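PDB 4NQ3: cyanuric acid amidohydrolase from Azorhizobium caulinodans, which catalyses the hydrolytic opening of the s-triazine ring of cyanuric acid, giving carboxybiuret, which loses carbon dioxide spontaneously to become biuret. Local coordinates for residues Glu201-Glu204 against Asp205-Ser208; Glu287-Ser291 against Gly292-Gly296. All blocks are in the same frame, centred on the assembly; numbering follows the deposited sequence.

Both contacts are local turns of one chain, contact 1 in the predicted repeating unit B and contact 2 in the predicted repeating unit C, with centres 26 Å apart and nearest atoms about 14 Å apart, so they do not touch. Contact 1 (residues 201-208) is a short 3-10 turn near the surface, and the side chain of its Val202 lies about 13 Å from a bound magnesium ion. Contact 2 (residues 287-296) begins at the magnesium ligand Glu287, and its Arg290 side chain lies about 6 Å from the metal, about 6 Å from the side chain of substrate-binding Arg188 and about 11 Å from bound barbituric acid. Contact 2 thus adjoins the magnesium site, whereas contact 1 is surface packing.

Contact 1 of 2, residues Glu201-Glu204 against Asp205-Ser208; sequences EVAE and DALS
Leu207 lays its isobutyl group obliquely across Val202, with CD2 of Leu207 3.7 Å from CG1 of Val202. Val202 turns CG1 anti to its own backbone N (chi1 177°), which carries that methyl to the leucine, and the same methyl lies 4.2 Å from CB of Ala206. Alongside these side chains the chain makes a short 3-10 turn held by two successive i+3 to i bonds (N-H to C=O). Ala206 N donates to Ala203 O at 3.1 Å, and Leu207 N donates to Glu204 O at 3.2 Å with a fairly straight N-H...O angle of 162°. In both bonds the donor stands about 60° out of the carbonyl plane. The small methyls of Ala203 and Ala206 lie 4.3 Å apart, CB to CB, and small residues suit an exposed turn where there is little to bury. The CG of Leu207 also rests 3.7 Å from Ala203 O, so the leucine shields one side of that bonded carbonyl. Asp205 lies at the exposed side, its OD1 near CB of Ala203, whereas Glu204 runs over to Leu197 and its OE2 makes a salt bridge with Arg129. The turn lies in the loop between helix 180-199 and strand 223-227, and Leu207 packs on Leu193 and Leu197 of that helix. With an alanine here, CG1 of Val202 would probably lose its closest apolar neighbour across the turn and a gap would open towards Leu193 and Leu197. Val202 rests on Ala196 of the same helix, and Glu201 reaches Arg222 just before the strand.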
loop_
_atom_site.group_PDB
_atom_site.type_symbol
_atom_site.label_atom_id
_atom_site.label_comp_id
_atom_site.label_asym_id
_atom_site.label_seq_id
_atom_site.Cartn_x
_atom_site.Cartn_y
_atom_site.Cartn_z
ATOM N N GLU A 201 18.855 1.763 33.659
ATOM C CA GLU A 201 19.648 1.224 32.557
ATOM C C GLU A 201 20.409 2.341 31.835
ATOM O O GLU A 201 21.350 2.081 31.072
ATOM C CB GLU A 201 18.762 0.472 31.573
ATOM C CG GLU A 201 18.101 -0.777 32.152
ATOM C CD GLU A 201 17.124 -1.409 31.166
ATOM O OE1 GLU A 201 16.196 -0.702 30.705
ATOM O OE2 GLU A 201 17.295 -2.606 30.839
ATOM N N VAL A 202 19.991 3.579 32.094
ATOM C CA VAL A 202 20.625 4.771 31.536
ATOM C C VAL A 202 20.738 5.825 32.626
ATOM O O VAL A 202 19.850 5.946 33.474
ATOM C CB VAL A 202 19.821 5.361 30.370
ATOM C CG1 VAL A 202 20.474 6.614 29.901
ATOM C CG2 VAL A 202 19.731 4.375 29.229
ATOM N N ALA A 203 21.818 6.593 32.607
ATOM C CA ALA A 203 22.029 7.656 33.587
ATOM C C ALA A 203 21.312 8.937 33.175
ATOM O O ALA A 203 21.199 9.228 31.976
ATOM C CB ALA A 203 23.506 7.912 33.748
ATOM N N GLU A 204 20.842 9.726 34.139
ATOM C CA GLU A 204 20.052 10.890 33.747
ATOM C C GLU A 204 20.887 11.943 33.033
ATOM O O GLU A 204 20.390 12.588 32.111
ATOM C CB GLU A 204 19.333 11.534 34.935
ATOM C CG GLU A 204 18.377 12.641 34.464
ATOM C CD GLU A 204 17.176 12.841 35.370
ATOM O OE1 GLU A 204 17.293 12.553 36.579
ATOM O OE2 GLU A 204 16.114 13.281 34.866
ATOM N N ASP A 205 22.148 12.116 33.428
ATOM C CA ASP A 205 22.967 13.140 32.779
ATOM C C ASP A 205 23.573 12.643 31.466
ATOM O O ASP A 205 24.415 13.308 30.884
ATOM C CB ASP A 205 24.067 13.673 33.725
ATOM C CG ASP A 205 24.756 12.579 34.532
ATOM O OD1 ASP A 205 24.153 11.499 34.717
ATOM O OD2 ASP A 205 25.897 12.815 35.005
ATOM N N ALA A 206 23.127 11.477 31.008
ATOM C CA ALA A 206 23.440 10.967 29.667
ATOM C C ALA A 206 22.389 11.381 28.647
ATOM O O ALA A 206 22.627 11.322 27.441
ATOM C CB ALA A 206 23.546 9.451 29.686
ATOM N N LEU A 207 21.226 11.802 29.143
ATOM C CA LEU A 207 20.062 12.074 28.303
ATOM C C LEU A 207 19.911 13.544 27.967
ATOM O O LEU A 207 20.107 14.404 28.803
ATOM C CB LEU A 207 18.787 11.579 29.008
ATOM C CG LEU A 207 18.747 10.098 29.386
ATOM C CD1 LEU A 207 17.559 9.765 30.260
ATOM C CD2 LEU A 207 18.686 9.285 28.101
ATOM N N SER A 208 19.504 13.818 26.741
ATOM C CA SER A 208 19.139 15.163 26.322
ATOM C C SER A 208 18.322 15.059 25.032
ATOM O O SER A 208 18.291 13.998 24.397
ATOM C CB SER A 208 20.375 16.016 26.098
ATOM O OG SER A 208 20.959 15.706 24.845
#

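Contact 2 of 2, residues Glu287-Ser291 against Gly292-Gly296; sequences EPSRS and GRIRG
A type I beta turn from Ser289 to Gly292 leads the chain from the magnesium ligand Glu287 into the short strand 293-294. The turn is closed by Gly292 N donating to Ser289 O at 3.0 Å. Glycine fits the last position because its phi is positive (77°), a value glycine adopts most readily. Two serines tie the turn to the strand. OG of Ser289 donates to Arg293 O at 2.7 Å from above the carbonyl plane; with chi1 of 62° this hydroxyl sits between the backbone N and the carbonyl carbon, which turns it towards O of Arg293 at the start of strand 293-294. OG of Ser291 accepts from Arg293 N at 3.2 Å, so one serine binds the carbonyl and the other the amide of the same residue. Beyond them, NH1 of Arg293 donates to Gly296 O at 2.9 Å, and the arginine packs on Met163 of a neighbouring subunit. At the other end, NH1 of Arg290 forms a salt bridge with OE2 of Glu287 at 2.7 Å, approaching from above the carboxylate plane. That arginine also pairs with Asp342 and makes a cation-pi contact with Tyr216, which would fix its guanidinium beside the metal site. The segment follows strand 281-286. Pro288 packs against Pro309 and Ala313 of helix 309-325, and strand 293-294 pairs antiparallel with strand 297-298.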
loop_
_atom_site.group_PDB
_atom_site.type_symbol
_atom_site.label_atom_id
_atom_site.label_comp_id
_atom_site.label_asym_id
_atom_site.label_seq_id
_atom_site.Cartn_x
_atom_site.Cartn_y
_atom_site.Cartn_z
ATOM N N GLU A 287 12.225 -4.578 14.818
ATOM C CA GLU A 287 12.706 -3.318 14.280
ATOM C C GLU A 287 13.524 -3.521 13.025
ATOM O O GLU A 287 14.413 -4.365 12.997
ATOM C CB GLU A 287 13.544 -2.594 15.325
ATOM C CG GLU A 287 14.023 -1.234 14.873
ATOM C CD GLU A 287 14.935 -0.567 15.885
ATOM O OE1 GLU A 287 15.686 -1.270 16.608
ATOM O OE2 GLU A 287 14.884 0.677 15.962
ATOM N N PRO A 288 13.236 -2.742 11.975
ATOM C CA PRO A 288 14.147 -2.799 10.831
ATOM C C PRO A 288 15.473 -2.151 11.212
ATOM O O PRO A 288 15.486 -1.071 11.801
ATOM C CB PRO A 288 13.409 -2.005 9.746
ATOM C CG PRO A 288 12.521 -1.085 10.496
ATOM C CD PRO A 288 12.112 -1.818 11.749
ATOM N N SER A 289 16.576 -2.810 10.905
ATOM C CA SER A 289 17.872 -2.298 11.315
ATOM C C SER A 289 18.288 -1.110 10.456
ATOM O O SER A 289 18.160 -1.148 9.233
ATOM C CB SER A 289 18.931 -3.396 11.237
ATOM O OG SER A 289 19.069 -3.864 9.910
ATOM N N ARG A 290 18.799 -0.062 11.095
ATOM C CA ARG A 290 19.106 1.178 10.390
ATOM C C ARG A 290 20.377 1.107 9.567
ATOM O O ARG A 290 20.653 2.013 8.776
ATOM C CB ARG A 290 19.215 2.321 11.385
ATOM C CG ARG A 290 17.878 2.697 11.926
ATOM C CD ARG A 290 17.936 3.779 12.967
ATOM N NE ARG A 290 16.580 4.006 13.428
ATOM C CZ ARG A 290 16.029 3.330 14.428
ATOM N NH1 ARG A 290 16.752 2.416 15.076
ATOM N NH2 ARG A 290 14.768 3.575 14.785
ATOM N N SER A 291 21.143 0.031 9.751
ATOM C CA SER A 291 22.330 -0.238 8.933
ATOM C C SER A 291 21.889 -0.642 7.546
ATOM O O SER A 291 22.677 -0.654 6.610
ATOM C CB SER A 291 23.184 -1.347 9.533
ATOM O OG SER A 291 22.465 -2.571 9.606
ATOM N N GLY A 292 20.619 -1.015 7.436
ATOM C CA GLY A 292 20.066 -1.496 6.191
ATOM C C GLY A 292 20.469 -2.924 5.917
ATOM O O GLY A 292 20.139 -3.462 4.859
ATOM N N ARG A 293 21.118 -3.562 6.889
ATOM C CA ARG A 293 21.580 -4.941 6.710
ATOM C C ARG A 293 21.186 -5.835 7.880
ATOM O O ARG A 293 21.058 -5.369 9.011
ATOM C CB ARG A 293 23.114 -4.997 6.533
ATOM C CG ARG A 293 23.705 -4.006 5.533
ATOM C CD ARG A 293 25.182 -4.279 5.236
ATOM N NE ARG A 293 25.648 -3.529 4.059
ATOM C CZ ARG A 293 25.791 -4.036 2.824
ATOM N NH1 ARG A 293 25.528 -5.319 2.570
ATOM N NH2 ARG A 293 26.214 -3.257 1.831
ATOM N N ILE A 294 20.990 -7.122 7.592
ATOM C CA ILE A 294 20.920 -8.146 8.626
ATOM C C ILE A 294 22.041 -9.168 8.390
ATOM O O ILE A 294 22.059 -9.864 7.359
ATOM C CB ILE A 294 19.552 -8.852 8.647
ATOM C CG1 ILE A 294 18.436 -7.812 8.798
ATOM C CG2 ILE A 294 19.514 -9.915 9.748
ATOM C CD1 ILE A 294 17.044 -8.387 8.798
ATOM N N ARG A 295 22.964 -9.239 9.355
ATOM C CA ARG A 295 24.126 -10.139 9.321
ATOM C C ARG A 295 24.880 -10.044 7.995
ATOM O O ARG A 295 25.240 -11.056 7.397
ATOM C CB ARG A 295 23.690 -11.580 9.610
ATOM C CG ARG A 295 22.990 -11.725 10.963
ATOM C CD ARG A 295 22.697 -13.160 11.349
ATOM N NE ARG A 295 22.044 -13.252 12.653
ATOM C CZ ARG A 295 21.550 -14.377 13.179
ATOM N NH1 ARG A 295 21.624 -15.511 12.493
ATOM N NH2 ARG A 295 20.968 -14.369 14.386
ATOM N N GLY A 296 25.123 -8.803 7.572
ATOM C CA GLY A 296 25.863 -8.470 6.374
ATOM C C GLY A 296 25.017 -8.336 5.119
ATOM O O GLY A 296 25.437 -7.689 4.156
#